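ATP synthase epsilon chain (Caldalkalibacillus thermarum TA2.A1, PDB 5IK2) is the epsilon subunit of an F1 ATP synthase, which probably makes ATP from ADP using a proton gradient, and in its natural form binds ATP. Local coordinates at residues 6-11 / 75-80; 14-19 / 52-57; 38-43 / 70-75. The protein carries 2 engineered substitutions. All coordinates share one frame; numbering follows the deposited sequence.

Interaction 1 (6-11 / 75-80); sequences VDIVTP and VNILAD
Asp7 uses its backbone on both sides of its CA to grip the neighbouring strand: its N donates to Val75 O at 3.0 Å, and its O accepts from Ile77 N at 2.9 Å. Val9 repeats the pattern two residues on, its N bonding to Ile77 O at 2.9 Å and its O receiving Ala79 N at 3.1 Å. This is a parallel beta ladder, with 6-9 and 75-79 running only 6° apart. CA-H...O contacts fill in between the N-H bonds, for example from Ile8 CA to Ile77 O.

The Asp7 side chain goes to one face of the sheet together with that of Asn76, and Asp7 CB meets Asn76 OD1 at 3.7 Å. The polar ends turn to other partners: Lys74 makes a salt bridge to Asp7 OD2 and also bonds to Asn76 OD1, and Asn76 ND2 is held by Glu69. Leu78 shares this face and packs on an aromatic side chain of another protein chain.

On the opposite face Ile8 and Ile77 lie side by side, pointing the same way, with Ile8 CG1 4.0 Å from Ile77 CB. Ile8 also touches Val50 and Ile52, and Ile77 touches Val50 and Leu68, so this face belongs to the hydrophobic interior of the beta sandwich. Past the ladder, Pro11 CD rests on Ala79 O at 3.3 Å, just before the chain turns a corner at Asp80.

One sheet thus has two chemistries: a greasy interior face of Val6, Ile8, Val75 and Ile77, and a mixed face where Asp7 and Asn76 sit beside Val9 and Leu78. There Asp7 OD2 and both polar atoms of the Asn76 amide have partners, with the lysine charge probably offsetting that of the aspartate.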
ATOM      1  N   VAL H   6      24.171 -60.547  23.761  1.00 32.09           N
ATOM      2  CA  VAL H   6      23.553 -60.791  22.452  1.00 31.69           C
ATOM      3  C   VAL H   6      23.163 -59.467  21.805  1.00 31.17           C
ATOM      4  O   VAL H   6      22.566 -58.613  22.462  1.00 31.11           O
ATOM      5  CB  VAL H   6      22.272 -61.653  22.565  1.00 31.86           C
ATOM      6  CG1 VAL H   6      21.792 -62.097  21.185  1.00 31.59           C
ATOM      7  CG2 VAL H   6      22.502 -62.861  23.463  1.00 32.22           C
ATOM      8  N   ASP H   7      23.493 -59.315  20.522  1.00 30.71           N
ATOM      9  CA  ASP H   7      23.062 -58.172  19.714  1.00 30.46           C
ATOM     10  C   ASP H   7      22.392 -58.664  18.431  1.00 30.10           C
ATOM     11  O   ASP H   7      23.025 -59.353  17.629  1.00 29.98           O
ATOM     12  CB  ASP H   7      24.256 -57.277  19.347  1.00 30.53           C
ATOM     13  CG  ASP H   7      24.732 -56.395  20.502  1.00 30.48           C
ATOM     14  OD1 ASP H   7      24.093 -56.353  21.573  1.00 30.44           O
ATOM     15  OD2 ASP H   7      25.770 -55.726  20.326  1.00 30.65           O
ATOM     16  N   ILE H   8      21.112 -58.324  18.260  1.00 29.79           N
ATOM     17  CA  ILE H   8      20.406 -58.493  16.989  1.00 29.46           C
ATOM     18  C   ILE H   8      20.320 -57.112  16.344  1.00 29.02           C
ATOM     19  O   ILE H   8      19.733 -56.192  16.916  1.00 28.94           O
ATOM     20  CB  ILE H   8      18.999 -59.106  17.182  1.00 29.66           C
ATOM     21  CG1 ILE H   8      19.128 -60.556  17.667  1.00 29.68           C
ATOM     22  CG2 ILE H   8      18.194 -59.048  15.880  1.00 29.69           C
ATOM     23  CD1 ILE H   8      17.853 -61.152  18.222  1.00 29.84           C
ATOM     24  N   VAL H   9      20.903 -56.986  15.152  1.00 28.76           N
ATOM     25  CA  VAL H   9      21.119 -55.697  14.489  1.00 28.55           C
ATOM     26  C   VAL H   9      20.684 -55.775  13.015  1.00 28.21           C
ATOM     27  O   VAL H   9      20.723 -56.844  12.404  1.00 28.20           O
ATOM     28  CB  VAL H   9      22.614 -55.292  14.619  1.00 28.72           C
ATOM     29  CG1 VAL H   9      22.955 -54.060  13.787  1.00 29.03           C
ATOM     30  CG2 VAL H   9      22.968 -55.056  16.084  1.00 28.84           C
ATOM     31  N   THR H  10      20.240 -54.639  12.473  1.00 27.61           N
ATOM     32  CA  THR H  10      19.982 -54.470  11.037  1.00 27.30           C
ATOM     33  C   THR H  10      20.930 -53.381  10.502  1.00 27.30           C
ATOM     34  O   THR H  10      21.677 -52.787  11.283  1.00 27.40           O
ATOM     35  CB  THR H  10      18.502 -54.097  10.772  1.00 26.97           C
ATOM     36  OG1 THR H  10      18.246 -52.752  11.195  1.00 26.80           O
ATOM     37  CG2 THR H  10      17.559 -55.045  11.502  1.00 26.74           C
ATOM     38  N   PRO H  11      20.917 -53.115   9.175  1.00 27.23           N
ATOM     39  CA  PRO H  11      21.707 -51.987   8.652  1.00 27.47           C
ATOM     40  C   PRO H  11      21.390 -50.609   9.254  1.00 27.93           C
ATOM     41  O   PRO H  11      22.268 -49.740   9.274  1.00 28.02           O
ATOM     42  CB  PRO H  11      21.366 -51.991   7.158  1.00 27.20           C
ATOM     43  CG  PRO H  11      21.070 -53.411   6.854  1.00 27.09           C
ATOM     44  CD  PRO H  11      20.406 -53.964   8.082  1.00 27.14           C
ATOM     45  N   VAL H  75      27.701 -62.681  21.000  1.00 36.55           N
ATOM     46  CA  VAL H  75      26.843 -63.293  19.974  1.00 35.37           C
ATOM     47  C   VAL H  75      26.182 -62.194  19.137  1.00 33.87           C
ATOM     48  O   VAL H  75      25.390 -61.410  19.659  1.00 33.36           O
ATOM     49  CB  VAL H  75      25.747 -64.181  20.609  1.00 35.69           C
ATOM     50  CG1 VAL H  75      24.812 -64.755  19.544  1.00 35.60           C
ATOM     51  CG2 VAL H  75      26.378 -65.299  21.430  1.00 35.95           C
ATOM     52  N   ASN H  76      26.508 -62.147  17.843  1.00 32.48           N
ATOM     53  CA  ASN H  76      25.937 -61.166  16.911  1.00 31.42           C
ATOM     54  C   ASN H  76      25.013 -61.828  15.891  1.00 30.36           C
ATOM     55  O   ASN H  76      25.298 -62.924  15.405  1.00 30.21           O
ATOM     56  CB  ASN H  76      27.055 -60.427  16.169  1.00 31.42           C
ATOM     57  CG  ASN H  76      27.855 -59.512  17.076  1.00 31.53           C
ATOM     58  OD1 ASN H  76      27.305 -58.849  17.955  1.00 31.53           O
ATOM     59  ND2 ASN H  76      29.165 -59.462  16.856  1.00 31.58           N
ATOM     60  N   ILE H  77      23.904 -61.155  15.588  1.00 29.29           N
ATOM     61  CA  ILE H  77      23.018 -61.528  14.484  1.00 28.54           C
ATOM     62  C   ILE H  77      22.775 -60.280  13.634  1.00 27.87           C
ATOM     63  O   ILE H  77      22.120 -59.340  14.081  1.00 27.67           O
ATOM     64  CB  ILE H  77      21.680 -62.124  14.988  1.00 28.30           C
ATOM     65  CG1 ILE H  77      21.917 -63.515  15.588  1.00 28.19           C
ATOM     66  CG2 ILE H  77      20.654 -62.220  13.856  1.00 28.43           C
ATOM     67  CD1 ILE H  77      20.749 -64.066  16.377  1.00 28.18           C
ATOM     68  N   LEU H  78      23.319 -60.287  12.417  1.00 27.30           N
ATOM     69  CA  LEU H  78      23.107 -59.224  11.432  1.00 26.78           C
ATOM     70  C   LEU H  78      22.087 -59.721  10.408  1.00 26.71           C
ATOM     71  O   LEU H  78      22.251 -60.813   9.862  1.00 26.40           O
ATOM     72  CB  LEU H  78      24.427 -58.860  10.739  1.00 26.65           C
ATOM     73  CG  LEU H  78      25.394 -57.959  11.518  1.00 26.57           C
ATOM     74  CD1 LEU H  78      25.985 -58.665  12.732  1.00 26.52           C
ATOM     75  CD2 LEU H  78      26.506 -57.465  10.604  1.00 26.52           C
ATOM     76  N   ALA H  79      21.044 -58.928  10.154  1.00 26.79           N
ATOM     77  CA  ALA H  79      19.944 -59.331   9.263  1.00 26.83           C
ATOM     78  C   ALA H  79      19.322 -58.158   8.511  1.00 26.78           C
ATOM     79  O   ALA H  79      19.437 -57.014   8.939  1.00 26.83           O
ATOM     80  CB  ALA H  79      18.874 -60.059  10.060  1.00 26.81           C
ATOM     81  N   ASP H  80      18.656 -58.461   7.397  1.00 26.89           N
ATOM     82  CA  ASP H  80      17.968 -57.448   6.580  1.00 27.06           C
ATOM     83  C   ASP H  80      16.888 -56.748   7.395  1.00 27.37           C
ATOM     84  O   ASP H  80      16.819 -55.519   7.421  1.00 27.73           O
ATOM     85  CB  ASP H  80      17.312 -58.074   5.339  1.00 26.93           C
ATOM     86  CG  ASP H  80      18.317 -58.647   4.348  1.00 26.80           C
ATOM     87  OD1 ASP H  80      19.536 -58.413   4.488  1.00 27.17           O
ATOM     88  OD2 ASP H  80      17.871 -59.339   3.410  1.00 26.53           O
TER

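Interaction 2 (14-19 / 52-57); sequences KVFQGE and IKQGDK
Phe16 reaches Ile52 because its CG stands anti to the backbone N (chi1 -172°), sending the ring toward the 52-57 segment. Ile52 answers with an extended chain, CD1 anti to CA (chi2 173°), and the two side chains meet tip to tip in the interior of the beta sandwich. Ile52 CD1 sits over the centre of the Phe16 ring, 3.4 Å from the centroid, in a CH-pi contact. Ile52 CG2 also touches the ring, 3.9 Å from Phe16 CZ.

Phe16 belongs to a classic beta bulge: it and Val15 both face Ile8 on the adjoining strand. The other segment ends in a hairpin, a type II' turn closed by Lys57 N to Gln54 O at 3.2 Å, with Gln54 N to Lys57 O as its companion. No backbone-to-backbone bond joins the two segments; side chains make the contact, one of them bonding to a backbone carbonyl.

That one is Gln54. Its chain is extended beyond CG and its amide approaches the ring tip, Gln54 NE2 lying 3.9 Å from Phe16 CZ. The amide passes close to Gly18, whose backbone angles would press a CB on the preceding carbonyl oxygen. Beyond the glycine, Gln54 NE2 donates to Glu19 O at 3.1 Å, with that oxygen close to the plane of the Gln54 amide but the donor 62° out of the carbonyl plane of Glu19.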
ATOM      1  N   LYS H  14      19.883 -50.979  16.024  1.00 32.60           N
ATOM      2  CA  LYS H  14      19.999 -52.112  16.944  1.00 33.12           C
ATOM      3  C   LYS H  14      18.611 -52.465  17.470  1.00 32.78           C
ATOM      4  O   LYS H  14      17.884 -51.587  17.936  1.00 32.28           O
ATOM      5  CB  LYS H  14      20.926 -51.777  18.112  1.00 34.05           C
ATOM      6  CG  LYS H  14      22.359 -51.486  17.695  1.00 35.20           C
ATOM      7  CD  LYS H  14      23.301 -51.532  18.886  1.00 36.20           C
ATOM      8  CE  LYS H  14      24.745 -51.298  18.470  1.00 36.99           C
ATOM      9  NZ  LYS H  14      25.679 -51.452  19.620  1.00 37.50           N
ATOM     10  N   VAL H  15      18.261 -53.749  17.400  1.00 32.63           N
ATOM     11  CA  VAL H  15      16.911 -54.235  17.712  1.00 32.66           C
ATOM     12  C   VAL H  15      16.833 -54.859  19.106  1.00 33.07           C
ATOM     13  O   VAL H  15      15.901 -54.573  19.856  1.00 32.74           O
ATOM     14  CB  VAL H  15      16.438 -55.262  16.655  1.00 32.35           C
ATOM     15  CG1 VAL H  15      15.008 -55.720  16.934  1.00 32.15           C
ATOM     16  CG2 VAL H  15      16.556 -54.664  15.256  1.00 32.28           C
ATOM     17  N   PHE H  16      17.794 -55.726  19.429  1.00 34.11           N
ATOM     18  CA  PHE H  16      17.878 -56.360  20.748  1.00 35.05           C
ATOM     19  C   PHE H  16      19.266 -56.159  21.350  1.00 36.06           C
ATOM     20  O   PHE H  16      20.272 -56.207  20.639  1.00 35.69           O
ATOM     21  CB  PHE H  16      17.572 -57.860  20.648  1.00 35.22           C
ATOM     22  CG  PHE H  16      17.441 -58.546  21.982  1.00 35.06           C
ATOM     23  CD1 PHE H  16      16.215 -58.593  22.638  1.00 35.01           C
ATOM     24  CD2 PHE H  16      18.547 -59.141  22.588  1.00 34.83           C
ATOM     25  CE1 PHE H  16      16.091 -59.221  23.871  1.00 34.84           C
ATOM     26  CE2 PHE H  16      18.430 -59.768  23.820  1.00 34.78           C
ATOM     27  CZ  PHE H  16      17.200 -59.810  24.461  1.00 34.79           C
ATOM     28  N   GLN H  17      19.298 -55.928  22.662  1.00 37.63           N
ATOM     29  CA  GLN H  17      20.538 -55.824  23.433  1.00 38.65           C
ATOM     30  C   GLN H  17      20.294 -56.373  24.838  1.00 39.24           C
ATOM     31  O   GLN H  17      19.318 -55.994  25.489  1.00 39.94           O
ATOM     32  CB  GLN H  17      21.001 -54.368  23.521  1.00 39.40           C
ATOM     33  CG  GLN H  17      21.613 -53.819  22.244  1.00 40.04           C
ATOM     34  CD  GLN H  17      22.180 -52.420  22.427  1.00 40.89           C
ATOM     35  OE1 GLN H  17      21.496 -51.529  22.937  1.00 41.46           O
ATOM     36  NE2 GLN H  17      23.430 -52.215  22.013  1.00 41.11           N
ATOM     37  N   GLY H  18      21.175 -57.259  25.298  1.00 39.57           N
ATOM     38  CA  GLY H  18      21.061 -57.844  26.638  1.00 39.69           C
ATOM     39  C   GLY H  18      21.845 -59.130  26.808  1.00 39.51           C
ATOM     40  O   GLY H  18      22.366 -59.683  25.839  1.00 39.79           O
ATOM     41  N   GLU H  19      21.926 -59.595  28.052  1.00 39.48           N
ATOM     42  CA  GLU H  19      22.592 -60.853  28.384  1.00 39.34           C
ATOM     43  C   GLU H  19      21.568 -61.980  28.461  1.00 38.39           C
ATOM     44  O   GLU H  19      20.596 -61.882  29.212  1.00 38.36           O
ATOM     45  CB  GLU H  19      23.342 -60.729  29.709  1.00 40.41           C
ATOM     46  CG  GLU H  19      24.554 -59.817  29.633  1.00 41.50           C
ATOM     47  CD  GLU H  19      25.499 -60.006  30.801  1.00 42.98           C
ATOM     48  OE1 GLU H  19      25.049 -59.870  31.961  1.00 43.74           O
ATOM     49  OE2 GLU H  19      26.694 -60.288  30.558  1.00 43.77           O
ATOM     50  N   ILE H  52      15.053 -65.786  22.379  1.00 33.93           N
ATOM     51  CA  ILE H  52      16.033 -65.480  23.425  1.00 33.77           C
ATOM     52  C   ILE H  52      15.398 -65.732  24.790  1.00 33.53           C
ATOM     53  O   ILE H  52      14.391 -65.106  25.125  1.00 32.99           O
ATOM     54  CB  ILE H  52      16.507 -64.008  23.357  1.00 33.76           C
ATOM     55  CG1 ILE H  52      17.065 -63.682  21.966  1.00 33.80           C
ATOM     56  CG2 ILE H  52      17.564 -63.732  24.426  1.00 33.80           C
ATOM     57  CD1 ILE H  52      17.397 -62.219  21.761  1.00 33.87           C
ATOM     58  N   LYS H  53      15.992 -66.640  25.567  1.00 33.78           N
ATOM     59  CA  LYS H  53      15.565 -66.911  26.944  1.00 33.80           C
ATOM     60  C   LYS H  53      16.451 -66.151  27.926  1.00 33.24           C
ATOM     61  O   LYS H  53      17.666 -66.358  27.960  1.00 32.84           O
ATOM     62  CB  LYS H  53      15.636 -68.407  27.261  1.00 34.36           C
ATOM     63  CG  LYS H  53      14.516 -69.229  26.650  1.00 35.26           C
ATOM     64  CD  LYS H  53      14.773 -70.717  26.828  1.00 35.98           C
ATOM     65  CE  LYS H  53      13.697 -71.553  26.156  1.00 36.39           C
ATOM     66  NZ  LYS H  53      14.135 -72.965  25.975  1.00 36.92           N
ATOM     67  N   GLN H  54      15.833 -65.264  28.704  1.00 32.88           N
ATOM     68  CA  GLN H  54      16.479 -64.596  29.828  1.00 32.80           C
ATOM     69  C   GLN H  54      15.769 -65.059  31.093  1.00 33.04           C
ATOM     70  O   GLN H  54      14.883 -64.377  31.607  1.00 33.16           O
ATOM     71  CB  GLN H  54      16.401 -63.075  29.668  1.00 32.70           C
ATOM     72  CG  GLN H  54      17.257 -62.544  28.529  1.00 32.57           C
ATOM     73  CD  GLN H  54      17.062 -61.062  28.273  1.00 32.17           C
ATOM     74  OE1 GLN H  54      15.936 -60.582  28.156  1.00 31.97           O
ATOM     75  NE2 GLN H  54      18.165 -60.330  28.169  1.00 32.23           N
ATOM     76  N   GLY H  55      16.151 -66.246  31.561  1.00 33.22           N
ATOM     77  CA  GLY H  55      15.541 -66.873  32.731  1.00 33.47           C
ATOM     78  C   GLY H  55      14.093 -67.267  32.492  1.00 33.76           C
ATOM     79  O   GLY H  55      13.810 -68.215  31.760  1.00 34.07           O
ATOM     80  N   ASP H  56      13.184 -66.522  33.115  1.00 34.30           N
ATOM     81  CA  ASP H  56      11.742 -66.734  32.989  1.00 34.65           C
ATOM     82  C   ASP H  56      11.187 -66.104  31.702  1.00 34.88           C
ATOM     83  O   ASP H  56      10.232 -66.619  31.118  1.00 34.84           O
ATOM     84  CB  ASP H  56      11.042 -66.130  34.214  1.00 35.01           C
ATOM     85  CG  ASP H  56       9.579 -66.511  34.317  1.00 35.49           C
ATOM     86  OD1 ASP H  56       9.241 -67.691  34.074  1.00 36.29           O
ATOM     87  OD2 ASP H  56       8.766 -65.628  34.668  1.00 35.40           O
ATOM     88  N   LYS H  57      11.798 -65.000  31.270  1.00 35.27           N
ATOM     89  CA  LYS H  57      11.335 -64.223  30.118  1.00 35.46           C
ATOM     90  C   LYS H  57      11.814 -64.819  28.787  1.00 35.25           C
ATOM     91  O   LYS H  57      13.006 -65.079  28.614  1.00 34.77           O
ATOM     92  CB  LYS H  57      11.838 -62.780  30.244  1.00 35.76           C
ATOM     93  CG  LYS H  57      11.241 -61.792  29.253  1.00 36.17           C
ATOM     94  CD  LYS H  57      11.811 -60.399  29.467  1.00 36.43           C
ATOM     95  CE  LYS H  57      11.236 -59.397  28.479  1.00 36.59           C
ATOM     96  NZ  LYS H  57      11.788 -58.029  28.684  1.00 36.56           N
TER

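Interaction 3 (38-43 / 70-75); sequences HIPLVT and VRPDKV
Val70, the residue most covered by this contact, touches both the backbone of Leu41 and the side chain of His38. Its N donates to Leu41 O at 2.7 Å and its O accepts from Leu41 N at 3.2 Å, a hydrogen-bonded antiparallel pair. The second bond is the more bent at its acceptor, Leu41 N standing above the carbonyl plane of Val70. The two side chains share one face of the sheet, their CB atoms 4.2 Å apart.

His38 comes next. Its CG is anti to the backbone N (chi1 -167°), and its side chain crosses that of Val70 at about a right angle. Val70 CG1 meets His38 at CB, CG and ND1, approaching ND1 to 3.7 Å. That nitrogen is also a donor: ND1 bonds to Ile39 O at 2.7 Å, in the carbonyl plane on a lone pair, which fixes the rotation of the ring. An alanine here would probably leave Ile39 O without its imidazole donor and open a gap beside Val70 CG1, where CG and ND1 now pack.

Pro72 completes the trio. Its CD lies 3.7 Å from His38 O and 4.0 Å from Pro40 CG, the two proline rings packing obliquely.

Arg71 N to Lys74 O, at 2.7 Å, closes the bend that takes strand 66-70 into strand 74-79. Val70 thus ends strand 66-70, which pairs with 41-44 and whose hairpin partner 74-79 pairs in turn with 4-9. Leu41 packs on Leu32, and Val70 on Val34, both from strand 31-34. Leu41 and Val42 also join a parallel ladder with a strand of another protein chain, so the sheet continues across the subunit interface.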
ATOM      1  N   HIS H  38      30.683 -70.862  23.689  1.00 40.84           N
ATOM      2  CA  HIS H  38      30.521 -71.590  22.429  1.00 40.55           C
ATOM      3  C   HIS H  38      31.731 -71.323  21.532  1.00 40.19           C
ATOM      4  O   HIS H  38      32.355 -70.261  21.619  1.00 39.97           O
ATOM      5  CB  HIS H  38      29.226 -71.161  21.730  1.00 40.54           C
ATOM      6  CG  HIS H  38      28.819 -72.051  20.597  1.00 40.34           C
ATOM      7  ND1 HIS H  38      29.385 -71.968  19.343  1.00 40.28           N
ATOM      8  CD2 HIS H  38      27.891 -73.034  20.525  1.00 40.40           C
ATOM      9  CE1 HIS H  38      28.830 -72.866  18.550  1.00 40.23           C
ATOM     10  NE2 HIS H  38      27.918 -73.525  19.242  1.00 40.29           N
ATOM     11  N   ILE H  39      32.051 -72.287  20.671  1.00 40.22           N
ATOM     12  CA  ILE H  39      33.192 -72.179  19.752  1.00 40.37           C
ATOM     13  C   ILE H  39      32.877 -71.069  18.731  1.00 39.75           C
ATOM     14  O   ILE H  39      31.717 -70.926  18.330  1.00 39.96           O
ATOM     15  CB  ILE H  39      33.481 -73.519  19.014  1.00 40.84           C
ATOM     16  CG1 ILE H  39      33.687 -74.679  20.012  1.00 41.55           C
ATOM     17  CG2 ILE H  39      34.707 -73.407  18.110  1.00 40.84           C
ATOM     18  CD1 ILE H  39      32.566 -75.706  20.040  1.00 41.75           C
ATOM     19  N   PRO H  40      33.892 -70.268  18.330  1.00 38.66           N
ATOM     20  CA  PRO H  40      33.688 -69.284  17.258  1.00 37.99           C
ATOM     21  C   PRO H  40      33.083 -69.886  15.980  1.00 37.10           C
ATOM     22  O   PRO H  40      33.655 -70.814  15.403  1.00 37.10           O
ATOM     23  CB  PRO H  40      35.099 -68.753  17.006  1.00 38.14           C
ATOM     24  CG  PRO H  40      35.751 -68.835  18.339  1.00 38.37           C
ATOM     25  CD  PRO H  40      35.202 -70.077  18.986  1.00 38.53           C
ATOM     26  N   LEU H  41      31.929 -69.357  15.573  1.00 35.99           N
ATOM     27  CA  LEU H  41      31.124 -69.925  14.486  1.00 35.29           C
ATOM     28  C   LEU H  41      30.410 -68.828  13.697  1.00 34.54           C
ATOM     29  O   LEU H  41      29.950 -67.841  14.276  1.00 34.12           O
ATOM     30  CB  LEU H  41      30.091 -70.904  15.066  1.00 35.35           C
ATOM     31  CG  LEU H  41      28.998 -71.494  14.159  1.00 35.47           C
ATOM     32  CD1 LEU H  41      29.595 -72.354  13.054  1.00 35.66           C
ATOM     33  CD2 LEU H  41      28.008 -72.303  14.981  1.00 35.63           C
ATOM     34  N   VAL H  42      30.330 -69.010  12.378  1.00 33.71           N
ATOM     35  CA  VAL H  42      29.497 -68.178  11.507  1.00 33.11           C
ATOM     36  C   VAL H  42      28.635 -69.091  10.636  1.00 32.63           C
ATOM     37  O   VAL H  42      29.146 -70.039  10.036  1.00 32.74           O
ATOM     38  CB  VAL H  42      30.342 -67.246  10.609  1.00 33.14           C
ATOM     39  CG1 VAL H  42      29.448 -66.426   9.681  1.00 33.27           C
ATOM     40  CG2 VAL H  42      31.213 -66.330  11.460  1.00 33.00           C
ATOM     41  N   THR H  43      27.337 -68.797  10.573  1.00 32.10           N
ATOM     42  CA  THR H  43      26.388 -69.575   9.770  1.00 31.83           C
ATOM     43  C   THR H  43      25.224 -68.695   9.290  1.00 31.29           C
ATOM     44  O   THR H  43      24.768 -67.826  10.036  1.00 31.14           O
ATOM     45  CB  THR H  43      25.838 -70.789  10.563  1.00 32.02           C
ATOM     46  OG1 THR H  43      24.910 -71.524   9.752  1.00 32.10           O
ATOM     47  CG2 THR H  43      25.147 -70.363  11.867  1.00 32.09           C
ATOM     48  N   VAL H  70      29.034 -66.147  16.196  1.00 36.59           N
ATOM     49  CA  VAL H  70      29.263 -66.520  17.588  1.00 38.00           C
ATOM     50  C   VAL H  70      30.728 -66.326  17.969  1.00 39.76           C
ATOM     51  O   VAL H  70      31.627 -66.644  17.191  1.00 39.14           O
ATOM     52  CB  VAL H  70      28.885 -67.998  17.838  1.00 38.04           C
ATOM     53  CG1 VAL H  70      28.960 -68.329  19.328  1.00 38.13           C
ATOM     54  CG2 VAL H  70      27.498 -68.300  17.282  1.00 38.09           C
ATOM     55  N   ARG H  71      30.947 -65.765  19.155  1.00 42.53           N
ATOM     56  CA  ARG H  71      32.220 -65.858  19.871  1.00 44.96           C
ATOM     57  C   ARG H  71      31.907 -66.374  21.285  1.00 46.51           C
ATOM     58  O   ARG H  71      30.743 -66.351  21.703  1.00 46.93           O
ATOM     59  CB  ARG H  71      32.916 -64.492  19.940  1.00 45.98           C
ATOM     60  CG  ARG H  71      33.777 -64.140  18.730  1.00 47.18           C
ATOM     61  CD  ARG H  71      32.979 -63.480  17.614  1.00 48.36           C
ATOM     62  NE  ARG H  71      32.496 -62.146  17.985  1.00 49.54           N
ATOM     63  CZ  ARG H  71      33.205 -61.014  17.928  1.00 50.24           C
ATOM     64  NH1 ARG H  71      34.473 -61.001  17.512  1.00 50.63           N
ATOM     65  NH2 ARG H  71      32.633 -59.870  18.298  1.00 50.41           N
ATOM     66  N   PRO H  72      32.931 -66.850  22.026  1.00 48.18           N
ATOM     67  CA  PRO H  72      32.693 -67.189  23.442  1.00 48.33           C
ATOM     68  C   PRO H  72      32.269 -65.978  24.292  1.00 48.26           C
ATOM     69  O   PRO H  72      31.509 -66.134  25.253  1.00 48.23           O
ATOM     70  CB  PRO H  72      34.049 -67.745  23.911  1.00 48.38           C
ATOM     71  CG  PRO H  72      35.047 -67.251  22.921  1.00 48.33           C
ATOM     72  CD  PRO H  72      34.315 -67.158  21.616  1.00 48.37           C
ATOM     73  N   ASP H  73      32.756 -64.794  23.917  1.00 48.12           N
ATOM     74  CA  ASP H  73      32.442 -63.533  24.590  1.00 47.66           C
ATOM     75  C   ASP H  73      31.109 -62.914  24.135  1.00 45.40           C
ATOM     76  O   ASP H  73      30.344 -62.422  24.966  1.00 45.68           O
ATOM     77  CB  ASP H  73      33.586 -62.541  24.335  1.00 49.12           C
ATOM     78  CG  ASP H  73      33.475 -61.278  25.169  1.00 50.58           C
ATOM     79  OD1 ASP H  73      33.256 -61.380  26.397  1.00 51.51           O
ATOM     80  OD2 ASP H  73      33.629 -60.178  24.593  1.00 51.71           O
ATOM     81  N   LYS H  74      30.840 -62.946  22.827  1.00 42.48           N
ATOM     82  CA  LYS H  74      29.753 -62.170  22.210  1.00 40.22           C
ATOM     83  C   LYS H  74      28.992 -62.985  21.159  1.00 38.36           C
ATOM     84  O   LYS H  74      29.569 -63.857  20.511  1.00 38.35           O
ATOM     85  CB  LYS H  74      30.355 -60.912  21.562  1.00 39.96           C
ATOM     86  CG  LYS H  74      29.378 -59.931  20.920  1.00 39.51           C
ATOM     87  CD  LYS H  74      28.497 -59.230  21.944  1.00 39.17           C
ATOM     88  CE  LYS H  74      27.523 -58.270  21.276  1.00 38.80           C
ATOM     89  NZ  LYS H  74      28.209 -57.202  20.496  1.00 38.57           N
ATOM     90  N   VAL H  75      27.701 -62.681  21.000  1.00 36.55           N
ATOM     91  CA  VAL H  75      26.843 -63.293  19.974  1.00 35.37           C
ATOM     92  C   VAL H  75      26.182 -62.194  19.137  1.00 33.87           C
ATOM     93  O   VAL H  75      25.390 -61.410  19.659  1.00 33.36           O
ATOM     94  CB  VAL H  75      25.747 -64.181  20.609  1.00 35.69           C
ATOM     95  CG1 VAL H  75      24.812 -64.755  19.544  1.00 35.60           C
ATOM     96  CG2 VAL H  75      26.378 -65.299  21.430  1.00 35.95           C
TER

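How the interactions relate
All three contacts tie strands of one beta sandwich together. Interactions 1 and 2 meet across neighbouring strands 4-9 and 14-17: Val6 N lies 2.9 Å from Gly18 O, and inside the sandwich Ile8 CD1 packs on Ile52 CD1 at 3.7 Å. Interaction 3 reaches interaction 1 through strand 74-79, sharing Val75; Lys74 NZ, 2.9 Å from Asp7 OD2, makes the salt bridge between them. Interactions 2 and 3 do not touch, their nearest atoms being about 6 Å apart. Interaction 1 comes closest to the ATP site: the side chains of Asp80 and Arg123, an ATP-binding residue, approach to about 4 Å, though no nucleotide is bound to this chain.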